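Local atomic coordinates of peptidoglycan-recognition protein SA (Drosophila melanogaster, PDB entry 1S2J), a protein that binds peptidoglycan of Gram-positive bacteria to activate the Toll pathway of innate immunity and has L,D-carboxypeptidase activity on peptidoglycan fragments. Residues Ile61-Ile66 against Ala172-Ser177; Gly139-Lys144 against Leu187-Glu192; Ile106-Ile111 against Leu145-Ala150; Tyr102-Gly107 against Thr133-Ile138. One frame throughout, in Å; residues are numbered along the deposited sequence.

Interaction 1 of 4, residues Ile61-Ile66 against Ala172-Ser177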
loop_
_atom_site.group_PDB
_atom_site.type_symbol
_atom_site.label_atom_id
_atom_site.label_comp_id
_atom_site.label_asym_id
_atom_site.label_seq_id
_atom_site.Cartn_x
_atom_site.Cartn_y
_atom_site.Cartn_z
ATOM N N ILE A 61 9.067 -11.250 1.417
ATOM C CA ILE A 61 7.609 -11.266 1.331
ATOM C C ILE A 61 7.205 -11.691 -0.086
ATOM O O ILE A 61 7.830 -11.279 -1.067
ATOM C CB ILE A 61 7.044 -9.847 1.622
ATOM C CG1 ILE A 61 7.189 -9.476 3.109
ATOM C CG2 ILE A 61 5.578 -9.727 1.159
ATOM C CD1 ILE A 61 6.263 -10.287 4.029
ATOM N N ARG A 62 6.137 -12.470 -0.197
ATOM C CA ARG A 62 5.761 -13.013 -1.489
ATOM C C ARG A 62 4.557 -12.350 -2.149
ATOM O O ARG A 62 4.441 -12.363 -3.363
ATOM C CB ARG A 62 5.729 -14.560 -1.421
ATOM C CG ARG A 62 4.443 -15.265 -1.611
ATOM C CD ARG A 62 4.541 -16.480 -2.544
ATOM N NE ARG A 62 5.667 -17.377 -2.237
ATOM C CZ ARG A 62 6.734 -17.559 -3.008
ATOM N NH1 ARG A 62 6.876 -16.917 -4.166
ATOM N NH2 ARG A 62 7.670 -18.403 -2.619
ATOM N N TYR A 63 3.692 -11.699 -1.384
ATOM C CA TYR A 63 2.525 -11.035 -1.975
ATOM C C TYR A 63 2.503 -9.514 -1.791
ATOM O O TYR A 63 2.773 -8.993 -0.690
ATOM C CB TYR A 63 1.228 -11.601 -1.414
ATOM C CG TYR A 63 0.919 -13.031 -1.816
ATOM C CD1 TYR A 63 1.279 -14.112 -0.974
ATOM C CD2 TYR A 63 0.230 -13.307 -2.988
ATOM C CE1 TYR A 63 1.003 -15.422 -1.314
ATOM C CE2 TYR A 63 -0.066 -14.628 -3.344
ATOM C CZ TYR A 63 0.324 -15.678 -2.501
ATOM O OH TYR A 63 0.018 -16.972 -2.842
ATOM N N VAL A 64 2.149 -8.831 -2.880
ATOM C CA VAL A 64 1.905 -7.392 -2.872
ATOM C C VAL A 64 0.419 -7.182 -3.189
ATOM O O VAL A 64 -0.101 -7.693 -4.208
ATOM C CB VAL A 64 2.836 -6.698 -3.882
ATOM C CG1 VAL A 64 2.531 -5.218 -3.994
ATOM C CG2 VAL A 64 4.332 -6.940 -3.462
ATOM N N VAL A 65 -0.280 -6.501 -2.283
ATOM C CA VAL A 65 -1.718 -6.300 -2.433
ATOM C C VAL A 65 -1.995 -4.837 -2.703
ATOM O O VAL A 65 -1.560 -3.979 -1.943
ATOM C CB VAL A 65 -2.532 -6.756 -1.191
ATOM C CG1 VAL A 65 -4.047 -6.680 -1.505
ATOM C CG2 VAL A 65 -2.123 -8.155 -0.766
ATOM N N ILE A 66 -2.720 -4.560 -3.785
ATOM C CA ILE A 66 -2.947 -3.184 -4.183
ATOM C C ILE A 66 -4.306 -2.716 -3.724
ATOM O O ILE A 66 -5.300 -3.413 -3.928
ATOM C CB ILE A 66 -2.782 -3.010 -5.725
ATOM C CG1 ILE A 66 -1.361 -3.408 -6.159
ATOM C CG2 ILE A 66 -3.116 -1.589 -6.158
ATOM C CD1 ILE A 66 -0.240 -2.550 -5.524
ATOM N N ALA A 172 3.988 -12.298 -6.131
ATOM C CA ALA A 172 2.678 -12.143 -6.768
ATOM C C ALA A 172 2.046 -10.782 -6.429
ATOM O O ALA A 172 1.954 -10.406 -5.251
ATOM C CB ALA A 172 1.744 -13.268 -6.329
ATOM N N LEU A 173 1.622 -10.063 -7.466
ATOM C CA LEU A 173 0.914 -8.803 -7.348
ATOM C C LEU A 173 -0.583 -9.075 -7.467
ATOM O O LEU A 173 -1.028 -9.666 -8.466
ATOM C CB LEU A 173 1.358 -7.863 -8.474
ATOM C CG LEU A 173 0.754 -6.461 -8.539
ATOM C CD1 LEU A 173 1.302 -5.563 -7.434
ATOM C CD2 LEU A 173 0.971 -5.817 -9.915
ATOM N N ILE A 174 -1.351 -8.681 -6.451
ATOM C CA ILE A 174 -2.812 -8.846 -6.470
ATOM C C ILE A 174 -3.588 -7.591 -6.039
ATOM O O ILE A 174 -3.068 -6.713 -5.354
ATOM C CB ILE A 174 -3.278 -10.078 -5.619
ATOM C CG1 ILE A 174 -2.960 -9.853 -4.125
ATOM C CG2 ILE A 174 -2.683 -11.411 -6.184
ATOM C CD1 ILE A 174 -3.292 -10.998 -3.204
ATOM N N ALA A 175 -4.844 -7.529 -6.470
ATOM C CA ALA A 175 -5.775 -6.513 -6.028
ATOM C C ALA A 175 -6.456 -7.022 -4.762
ATOM O O ALA A 175 -6.699 -8.233 -4.632
ATOM C CB ALA A 175 -6.806 -6.278 -7.102
ATOM N N GLY A 176 -6.740 -6.109 -3.829
ATOM C CA GLY A 176 -7.550 -6.433 -2.670
ATOM C C GLY A 176 -8.833 -7.184 -3.031
ATOM O O GLY A 176 -9.217 -8.117 -2.337
ATOM N N SER A 177 -9.471 -6.799 -4.142
ATOM C CA SER A 177 -10.744 -7.401 -4.556
ATOM C C SER A 177 -10.637 -8.874 -4.966
ATOM O O SER A 177 -11.635 -9.593 -4.941
ATOM C CB SER A 177 -11.403 -6.592 -5.676
ATOM O OG SER A 177 -10.556 -6.486 -6.807
#

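Interaction 2 of 4, residues Gly139-Lys144 against Leu187-Glu192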
loop_
_atom_site.group_PDB
_atom_site.type_symbol
_atom_site.label_atom_id
_atom_site.label_comp_id
_atom_site.label_asym_id
_atom_site.label_seq_id
_atom_site.Cartn_x
_atom_site.Cartn_y
_atom_site.Cartn_z
ATOM N N GLY A 139 -6.590 8.043 -2.954
ATOM C CA GLY A 139 -7.639 8.479 -3.868
ATOM C C GLY A 139 -8.670 7.381 -4.083
ATOM O O GLY A 139 -8.709 6.385 -3.352
ATOM N N ASN A 140 -9.507 7.566 -5.094
ATOM C CA ASN A 140 -10.574 6.636 -5.438
ATOM C C ASN A 140 -10.497 6.283 -6.923
ATOM O O ASN A 140 -10.757 7.133 -7.780
ATOM C CB ASN A 140 -11.916 7.266 -5.073
ATOM C CG ASN A 140 -13.066 6.319 -5.236
ATOM O OD1 ASN A 140 -13.163 5.593 -6.227
ATOM N ND2 ASN A 140 -13.960 6.321 -4.268
ATOM N N PHE A 141 -10.141 5.034 -7.245
ATOM C CA PHE A 141 -9.828 4.708 -8.647
ATOM C C PHE A 141 -10.744 3.657 -9.304
ATOM O O PHE A 141 -10.313 2.841 -10.129
ATOM C CB PHE A 141 -8.327 4.425 -8.810
ATOM C CG PHE A 141 -7.467 5.506 -8.222
ATOM C CD1 PHE A 141 -6.841 5.327 -6.981
ATOM C CD2 PHE A 141 -7.336 6.731 -8.867
ATOM C CE1 PHE A 141 -6.080 6.344 -6.412
ATOM C CE2 PHE A 141 -6.590 7.753 -8.309
ATOM C CZ PHE A 141 -5.945 7.565 -7.084
ATOM N N VAL A 142 -12.021 3.722 -8.929
ATOM C CA VAL A 142 -13.084 2.978 -9.602
ATOM C C VAL A 142 -13.164 3.443 -11.058
ATOM O O VAL A 142 -13.149 2.618 -11.960
ATOM C CB VAL A 142 -14.471 3.183 -8.907
ATOM C CG1 VAL A 142 -15.635 2.619 -9.760
ATOM C CG2 VAL A 142 -14.483 2.586 -7.496
ATOM N N ASP A 143 -13.226 4.760 -11.277
ATOM C CA ASP A 143 -13.483 5.334 -12.611
ATOM C C ASP A 143 -12.294 6.024 -13.255
ATOM O O ASP A 143 -12.391 6.482 -14.393
ATOM C CB ASP A 143 -14.678 6.306 -12.571
ATOM C CG ASP A 143 -16.013 5.583 -12.348
ATOM O OD1 ASP A 143 -16.810 6.025 -11.472
ATOM O OD2 ASP A 143 -16.334 4.551 -12.995
ATOM N N LYS A 144 -11.175 6.100 -12.545
ATOM C CA LYS A 144 -9.986 6.769 -13.060
ATOM C C LYS A 144 -8.720 6.081 -12.560
ATOM O O LYS A 144 -8.762 5.261 -11.649
ATOM C CB LYS A 144 -9.974 8.279 -12.692
ATOM C CG LYS A 144 -10.327 8.619 -11.227
ATOM C CD LYS A 144 -9.932 10.048 -10.822
ATOM C CE LYS A 144 -10.566 10.454 -9.455
ATOM N NZ LYS A 144 -9.794 10.050 -8.195
ATOM N N LEU A 187 -12.145 -0.673 -10.039
ATOM C CA LEU A 187 -12.143 -1.407 -11.326
ATOM C C LEU A 187 -11.099 -0.914 -12.325
ATOM O O LEU A 187 -10.381 -1.717 -12.924
ATOM C CB LEU A 187 -13.527 -1.328 -11.978
ATOM C CG LEU A 187 -14.103 -2.348 -12.987
ATOM C CD1 LEU A 187 -14.539 -1.606 -14.223
ATOM C CD2 LEU A 187 -13.210 -3.530 -13.337
ATOM N N THR A 188 -11.040 0.403 -12.507
ATOM C CA THR A 188 -10.106 1.011 -13.420
ATOM C C THR A 188 -8.676 0.695 -13.015
ATOM O O THR A 188 -7.857 0.279 -13.856
ATOM C CB THR A 188 -10.340 2.525 -13.497
ATOM O OG1 THR A 188 -11.702 2.775 -13.885
ATOM C CG2 THR A 188 -9.524 3.141 -14.638
ATOM N N LEU A 189 -8.381 0.849 -11.722
ATOM C CA LEU A 189 -7.022 0.606 -11.249
ATOM C C LEU A 189 -6.727 -0.866 -11.346
ATOM O O LEU A 189 -5.626 -1.262 -11.692
ATOM C CB LEU A 189 -6.806 1.115 -9.824
ATOM C CG LEU A 189 -5.410 1.680 -9.505
ATOM C CD1 LEU A 189 -5.093 1.646 -8.003
ATOM C CD2 LEU A 189 -4.254 1.087 -10.333
ATOM N N TYR A 190 -7.734 -1.672 -11.052
ATOM C CA TYR A 190 -7.625 -3.122 -11.130
ATOM C C TYR A 190 -7.308 -3.566 -12.554
ATOM O O TYR A 190 -6.496 -4.497 -12.744
ATOM C CB TYR A 190 -8.908 -3.797 -10.619
ATOM C CG TYR A 190 -8.871 -5.319 -10.659
ATOM C CD1 TYR A 190 -10.025 -6.063 -10.935
ATOM C CD2 TYR A 190 -7.680 -6.012 -10.437
ATOM C CE1 TYR A 190 -9.974 -7.458 -10.973
ATOM C CE2 TYR A 190 -7.619 -7.376 -10.487
ATOM C CZ TYR A 190 -8.757 -8.104 -10.744
ATOM O OH TYR A 190 -8.658 -9.479 -10.787
ATOM N N ASN A 191 -7.929 -2.895 -13.538
ATOM C CA ASN A 191 -7.726 -3.222 -14.956
ATOM C C ASN A 191 -6.313 -2.871 -15.357
ATOM O O ASN A 191 -5.727 -3.515 -16.224
ATOM C CB ASN A 191 -8.676 -2.444 -15.877
ATOM C CG ASN A 191 -10.073 -2.989 -15.874
ATOM O OD1 ASN A 191 -10.306 -4.117 -15.478
ATOM N ND2 ASN A 191 -11.024 -2.171 -16.298
ATOM N N GLU A 192 -5.787 -1.819 -14.744
ATOM C CA GLU A 192 -4.402 -1.447 -14.958
ATOM C C GLU A 192 -3.439 -2.521 -14.452
ATOM O O GLU A 192 -2.615 -2.999 -15.207
ATOM C CB GLU A 192 -4.080 -0.068 -14.339
ATOM C CG GLU A 192 -2.608 0.353 -14.421
ATOM C CD GLU A 192 -2.013 0.361 -15.834
ATOM O OE1 GLU A 192 -2.756 0.555 -16.817
ATOM O OE2 GLU A 192 -0.780 0.178 -15.976
#

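Interaction 3 of 4, residues Ile106-Ile111 against Leu145-Ala150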
loop_
_atom_site.group_PDB
_atom_site.type_symbol
_atom_site.label_atom_id
_atom_site.label_comp_id
_atom_site.label_asym_id
_atom_site.label_seq_id
_atom_site.Cartn_x
_atom_site.Cartn_y
_atom_site.Cartn_z
ATOM N N ILE A 106 0.681 5.829 -1.724
ATOM C CA ILE A 106 1.282 6.597 -2.820
ATOM C C ILE A 106 0.375 7.737 -3.266
ATOM O O ILE A 106 -0.792 7.518 -3.586
ATOM C CB ILE A 106 1.634 5.653 -4.029
ATOM C CG1 ILE A 106 2.558 4.521 -3.558
ATOM C CG2 ILE A 106 2.297 6.432 -5.169
ATOM C CD1 ILE A 106 2.890 3.485 -4.619
ATOM N N GLY A 107 0.925 8.953 -3.287
ATOM C CA GLY A 107 0.151 10.133 -3.642
ATOM C C GLY A 107 0.294 10.496 -5.111
ATOM O O GLY A 107 1.171 9.954 -5.823
ATOM N N ASN A 108 -0.560 11.416 -5.563
ATOM C CA ASN A 108 -0.524 11.933 -6.938
ATOM C C ASN A 108 0.870 12.472 -7.303
ATOM O O ASN A 108 1.294 12.374 -8.456
ATOM C CB ASN A 108 -1.647 12.982 -7.150
ATOM C CG ASN A 108 -1.328 14.011 -8.265
ATOM O OD1 ASN A 108 -1.638 15.219 -8.147
ATOM N ND2 ASN A 108 -0.744 13.534 -9.359
ATOM N N ASP A 109 1.587 12.989 -6.300
ATOM C CA ASP A 109 2.967 13.442 -6.460
ATOM C C ASP A 109 3.970 12.338 -6.832
ATOM O O ASP A 109 5.104 12.633 -7.182
ATOM C CB ASP A 109 3.462 14.161 -5.192
ATOM C CG ASP A 109 3.103 13.416 -3.903
ATOM O OD1 ASP A 109 3.158 14.067 -2.830
ATOM O OD2 ASP A 109 2.755 12.202 -3.857
ATOM N N GLY A 110 3.569 11.076 -6.748
ATOM C CA GLY A 110 4.485 10.000 -7.068
ATOM C C GLY A 110 5.455 9.735 -5.933
ATOM O O GLY A 110 6.456 9.068 -6.123
ATOM N N ILE A 111 5.157 10.247 -4.744
ATOM C CA ILE A 111 5.938 9.855 -3.585
ATOM C C ILE A 111 5.271 8.741 -2.742
ATOM O O ILE A 111 4.040 8.659 -2.629
ATOM C CB ILE A 111 6.501 11.075 -2.720
ATOM C CG1 ILE A 111 5.978 11.066 -1.299
ATOM C CG2 ILE A 111 6.467 12.457 -3.413
ATOM C CD1 ILE A 111 7.032 10.581 -0.388
ATOM N N LEU A 145 -7.598 6.428 -13.168
ATOM C CA LEU A 145 -6.301 5.932 -12.761
ATOM C C LEU A 145 -5.644 6.920 -11.809
ATOM O O LEU A 145 -6.016 8.085 -11.797
ATOM C CB LEU A 145 -5.405 5.746 -13.984
ATOM C CG LEU A 145 -5.042 4.336 -14.466
ATOM C CD1 LEU A 145 -5.888 3.216 -13.855
ATOM C CD2 LEU A 145 -5.025 4.271 -15.999
ATOM N N PRO A 146 -4.682 6.449 -11.007
ATOM C CA PRO A 146 -3.770 7.348 -10.288
ATOM C C PRO A 146 -2.882 8.071 -11.304
ATOM O O PRO A 146 -2.856 7.657 -12.467
ATOM C CB PRO A 146 -2.918 6.387 -9.429
ATOM C CG PRO A 146 -3.667 5.085 -9.417
ATOM C CD PRO A 146 -4.392 5.030 -10.730
ATOM N N SER A 147 -2.185 9.134 -10.896
ATOM C CA SER A 147 -1.325 9.876 -11.837
ATOM C C SER A 147 -0.191 8.991 -12.375
ATOM O O SER A 147 0.192 8.019 -11.721
ATOM C CB SER A 147 -0.732 11.088 -11.150
ATOM O OG SER A 147 0.243 10.661 -10.216
ATOM N N ASP A 148 0.354 9.316 -13.551
ATOM C CA ASP A 148 1.496 8.558 -14.082
ATOM C C ASP A 148 2.643 8.437 -13.078
ATOM O O ASP A 148 3.235 7.369 -12.970
ATOM C CB ASP A 148 2.002 9.140 -15.406
ATOM C CG ASP A 148 1.096 8.787 -16.570
ATOM O OD1 ASP A 148 0.089 8.075 -16.345
ATOM O OD2 ASP A 148 1.299 9.172 -17.742
ATOM N N ALA A 149 2.938 9.521 -12.351
ATOM C CA ALA A 149 3.980 9.505 -11.318
ATOM C C ALA A 149 3.708 8.468 -10.216
ATOM O O ALA A 149 4.625 7.735 -9.813
ATOM C CB ALA A 149 4.194 10.906 -10.723
ATOM N N ALA A 150 2.453 8.385 -9.762
ATOM C CA ALA A 150 2.057 7.387 -8.763
ATOM C C ALA A 150 2.265 5.960 -9.283
ATOM O O ALA A 150 2.865 5.125 -8.600
ATOM C CB ALA A 150 0.633 7.596 -8.337
#

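Interaction 4 of 4, residues Tyr102-Gly107 against Thr133-Ile138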
loop_
_atom_site.group_PDB
_atom_site.type_symbol
_atom_site.label_atom_id
_atom_site.label_comp_id
_atom_site.label_asym_id
_atom_site.label_seq_id
_atom_site.Cartn_x
_atom_site.Cartn_y
_atom_site.Cartn_z
ATOM N N TYR A 102 -2.030 0.104 5.886
ATOM C CA TYR A 102 -1.227 -0.220 4.702
ATOM C C TYR A 102 0.253 -0.145 5.016
ATOM O O TYR A 102 0.665 0.656 5.864
ATOM C CB TYR A 102 -1.562 0.727 3.548
ATOM C CG TYR A 102 -3.052 0.902 3.306
ATOM C CD1 TYR A 102 -3.732 2.033 3.774
ATOM C CD2 TYR A 102 -3.775 -0.070 2.623
ATOM C CE1 TYR A 102 -5.118 2.194 3.571
ATOM C CE2 TYR A 102 -5.131 0.072 2.392
ATOM C CZ TYR A 102 -5.800 1.204 2.860
ATOM O OH TYR A 102 -7.142 1.312 2.613
ATOM N N ASN A 103 1.056 -0.959 4.329
ATOM C CA ASN A 103 2.512 -0.853 4.455
ATOM C C ASN A 103 3.056 0.451 3.843
ATOM O O ASN A 103 3.938 1.113 4.433
ATOM C CB ASN A 103 3.204 -2.097 3.870
ATOM C CG ASN A 103 2.941 -3.351 4.710
ATOM O OD1 ASN A 103 3.742 -3.723 5.592
ATOM N ND2 ASN A 103 1.817 -3.995 4.458
ATOM N N PHE A 104 2.516 0.822 2.683
ATOM C CA PHE A 104 2.934 2.022 1.968
ATOM C C PHE A 104 1.730 2.671 1.335
ATOM O O PHE A 104 0.734 2.009 1.089
ATOM C CB PHE A 104 3.965 1.706 0.870
ATOM C CG PHE A 104 5.257 1.143 1.393
ATOM C CD1 PHE A 104 5.523 -0.208 1.285
ATOM C CD2 PHE A 104 6.199 1.970 2.020
ATOM C CE1 PHE A 104 6.710 -0.752 1.771
ATOM C CE2 PHE A 104 7.387 1.442 2.508
ATOM C CZ PHE A 104 7.639 0.067 2.380
ATOM N N LEU A 105 1.812 3.975 1.100
ATOM C CA LEU A 105 0.729 4.696 0.417
ATOM C C LEU A 105 1.324 5.665 -0.584
ATOM O O LEU A 105 2.349 6.275 -0.326
ATOM C CB LEU A 105 -0.182 5.447 1.409
ATOM C CG LEU A 105 -0.947 4.638 2.453
ATOM C CD1 LEU A 105 -0.119 4.470 3.744
ATOM C CD2 LEU A 105 -2.296 5.277 2.764
ATOM N N ILE A 106 0.681 5.829 -1.724
ATOM C CA ILE A 106 1.282 6.597 -2.820
ATOM C C ILE A 106 0.375 7.737 -3.266
ATOM O O ILE A 106 -0.792 7.518 -3.586
ATOM C CB ILE A 106 1.634 5.653 -4.029
ATOM C CG1 ILE A 106 2.558 4.521 -3.558
ATOM C CG2 ILE A 106 2.297 6.432 -5.169
ATOM C CD1 ILE A 106 2.890 3.485 -4.619
ATOM N N GLY A 107 0.925 8.953 -3.287
ATOM C CA GLY A 107 0.151 10.133 -3.642
ATOM C C GLY A 107 0.294 10.496 -5.111
ATOM O O GLY A 107 1.171 9.954 -5.823
ATOM N N THR A 133 2.595 -7.338 1.479
ATOM C CA THR A 133 2.869 -5.916 1.574
ATOM C C THR A 133 1.717 -5.142 0.943
ATOM O O THR A 133 1.479 -5.236 -0.274
ATOM C CB THR A 133 4.182 -5.553 0.862
ATOM O OG1 THR A 133 5.284 -6.295 1.432
ATOM C CG2 THR A 133 4.517 -4.084 1.135
ATOM N N GLY A 134 1.001 -4.380 1.772
ATOM C CA GLY A 134 -0.178 -3.663 1.314
ATOM C C GLY A 134 0.193 -2.272 0.883
ATOM O O GLY A 134 0.759 -1.506 1.675
ATOM N N ILE A 135 -0.124 -1.951 -0.375
ATOM C CA ILE A 135 0.221 -0.674 -0.976
ATOM C C ILE A 135 -1.076 -0.014 -1.454
ATOM O O ILE A 135 -1.786 -0.577 -2.295
ATOM C CB ILE A 135 1.158 -0.904 -2.180
ATOM C CG1 ILE A 135 2.471 -1.540 -1.719
ATOM C CG2 ILE A 135 1.427 0.405 -2.886
ATOM C CD1 ILE A 135 3.437 -1.766 -2.814
ATOM N N ALA A 136 -1.391 1.164 -0.911
ATOM C CA ALA A 136 -2.612 1.859 -1.275
ATOM C C ALA A 136 -2.292 3.094 -2.079
ATOM O O ALA A 136 -1.458 3.916 -1.688
ATOM C CB ALA A 136 -3.421 2.254 -0.038
ATOM N N PHE A 137 -2.979 3.241 -3.193
ATOM C CA PHE A 137 -2.930 4.498 -3.899
ATOM C C PHE A 137 -3.930 5.432 -3.251
ATOM O O PHE A 137 -5.079 5.050 -3.043
ATOM C CB PHE A 137 -3.278 4.290 -5.370
ATOM C CG PHE A 137 -2.214 3.589 -6.141
ATOM C CD1 PHE A 137 -2.241 2.201 -6.290
ATOM C CD2 PHE A 137 -1.178 4.309 -6.741
ATOM C CE1 PHE A 137 -1.249 1.542 -7.037
ATOM C CE2 PHE A 137 -0.202 3.660 -7.494
ATOM C CZ PHE A 137 -0.245 2.265 -7.637
ATOM N N ILE A 138 -3.489 6.656 -2.948
ATOM C CA ILE A 138 -4.324 7.629 -2.240
ATOM C C ILE A 138 -5.309 8.261 -3.208
ATOM O O ILE A 138 -4.903 8.946 -4.166
ATOM C CB ILE A 138 -3.481 8.731 -1.540
ATOM C CG1 ILE A 138 -2.437 8.093 -0.610
ATOM C CG2 ILE A 138 -4.444 9.728 -0.820
ATOM C CD1 ILE A 138 -1.411 9.074 0.039
HETATM O O HOH W 1 -2.387 7.942 -5.980
#

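Interaction 1 of 4, residues Ile61-Ile66 against Ala172-Ser177
Leu173 lays its CD1 methyl between two side chains of the neighbouring strand, 3.7 Å from CG1 of Val64 and equally close to CG1 of Ile66. With CG anti to the backbone N (chi1 -179°), the leucine leans back over residues 61-66 and crosses both partners obliquely. On the other face, Tyr63 meets Ala172: the methyl CB lies 3.7 Å from ring atom CD2 and is equally close to CE2. Further along this face, Ile174 reaches Val65 through CG1 and CD1, both 3.9 Å from Val65 CG2. The other valine methyl, CG1, rests on the backbone of Gly176, 3.6 Å from its N.

Between these two layers of side chains the backbones run parallel, their short axes 25° apart. Val64 is gripped at both ends, its N donating to Ala172 O and its O accepting from Ile174 N at 2.8 Å with a nearly straight N-H. The last rung, from Gly176 N to Ile66 O, is longer at 3.1 Å. Arg62 turns outward to a salt bridge with Asp170. Parallel pairing of strand 61-68, next to the edge, with the edge strand 171-175, with apolar residues on both faces, is characteristic of the mixed sheet in the amidase-like peptidoglycan-recognition fold.

Interaction 2 of 4, residues Gly139-Lys144 against Leu187-Glu192
The loop backbone at Phe141 and Val142 presents two successive carbonyls to the first turn of helix 187-193, Phe141 O accepting from Leu189 N at 3.2 Å and Val142 O from Thr188 N at 3.1 Å. Thr188 N comes from above the carbonyl plane of Val142, 40° out of it. Both N-H groups belong to the helix start, where no preceding turn can supply acceptors, so the loop serves instead.

Thr188 fits closely against this loop. Its OG1 is modelled as a second donor to Val142 O, but at a distance too short to be taken literally; if the bond is as modelled, one carbonyl takes both the backbone and the side chain of the threonine. OG1 stands beside its own backbone N (chi1 -57°), while methyl CG2 packs 3.7 Å from Lys144 C. An alanine here, lacking both hydroxyl and methyl, would probably open a gap beside Lys144 and leave Val142 O to the backbone N-H alone. Next to it, CB of Leu189 meets CB of Phe141 at 3.8 Å, while the phenyl ring leads away from the helix. Lys144 folds back across its own loop, NZ donating to Asn140 O and forming a salt bridge with Glu73.

The loop thus runs from strand 132-137 past the start of helix 187-193 toward helix 148-163, with the Phe141 side chain also packed on His68 of strand 61-68.

Interaction 3 of 4, residues Ile106-Ile111 against Leu145-Ala150
Ser147 OG joins two backbone groups: it donates to Asn108 O at 2.7 Å and accepts from Ala150 N at 3.2 Å. The carbonyl is met well off its axis, at a C=O...O angle of 122°, whereas the N-H from the helix is fairly straight at 161°. With OG set between its own backbone N and carbonyl carbon (chi1 71°), the hydroxyl faces the helix start and the turn at once. An alanine in its place would probably leave Ala150 N without its cap and cut the polar link from Asn108 O to the helix.

The amide of Asn108 bends back over the serine, although its CB points away. Beside this polar join lies a close fit of small groups. Gly110 CA sits 3.8 Å from the Ala149 methyl, and a side chain at the glycine would run into that methyl. Ala150 CB lies 3.5 Å from Gly107 O and makes an apolar contact with Ile106 CG2, the branch anti to the backbone N, at 3.8 Å.

Residues 107-110 form a type I beta turn, closed by Gly110 N to Gly107 O. An Asx turn overlaps its end, Asp109 OD2 accepting from Ile111 N, while OD1 is bound by Tyr113 OH and Gly76 N. The contact therefore joins the connection between strands 104-106 and 112-114 to the N-terminus of helix 148-163, with Ser147 as a classic serine N-cap.

Interaction 4 of 4, residues Tyr102-Gly107 against Thr133-Ile138
Ala136 CB is the small bump beneath Tyr102 in this parallel pairing of strands 104-106 and 132-137, part of the central mixed sheet of the amidase-like fold. The methyl sits over the middle of the tyrosine ring, 3.5 Å from its centroid and 10° off the normal, a CH-pi contact. Next to it, Leu105 and Ile138 fill the same face, CB to CG1 at 4.0 Å, and Leu105 continues onto Leu84 and Met87 of helix 76-94.

The reverse face carries Phe104, Ile106, Ile135 and Phe137. Phe104 turns the edge of its ring to methyl CG2 of Thr133, which also fits against Asn103 CB. Ile106 sends CD1 obliquely to Ile135 CG2, 3.8 Å away, and its CB meets Phe137 CD2. Its chi1 of -56°, with an extended chi2, carries CD1 across to the neighbouring strand. Tyr102 CB lies 3.7 Å from Gly134 O.

The backbones pair through Phe104 O to Ala136 N and Ala136 O to Ile106 N, while Gly134 O accepts from Phe104 N and, weakly, from Asn103 N. Tyr102 closes the inferred peptidoglycan-binding region 97-102, while its ring rests on Ala136 of the core sheet. At the far end, one water donates to Ile106 O at 2.9 Å and to Ile138 O at 3.3 Å, its oxygen lying in the plane of the Phe137 ring at the edge.

Interactions 1 and 4 are buried parallel strand pairings within one sheet. Strands 61-68 and 132-137 are neighbours, so the two contacts meet directly, with Val65 O close to Ile135 N and Ile66 packed on Phe137. Interactions 2 and 3 are partly buried and lie nearer the surface. Each sets a loop against the start of a helix without repeated backbone pairing, interaction 2 by helix N-H groups on loop carbonyls, interaction 3 by a serine hydroxyl between a turn carbonyl and a helix N-H. Phe141 on Pro146 joins these two. Interaction 3 shares Ile106 and Gly107 with interaction 4, and Leu189 of interaction 2 reaches Phe137 of interaction 4 and Ile66 of interaction 1.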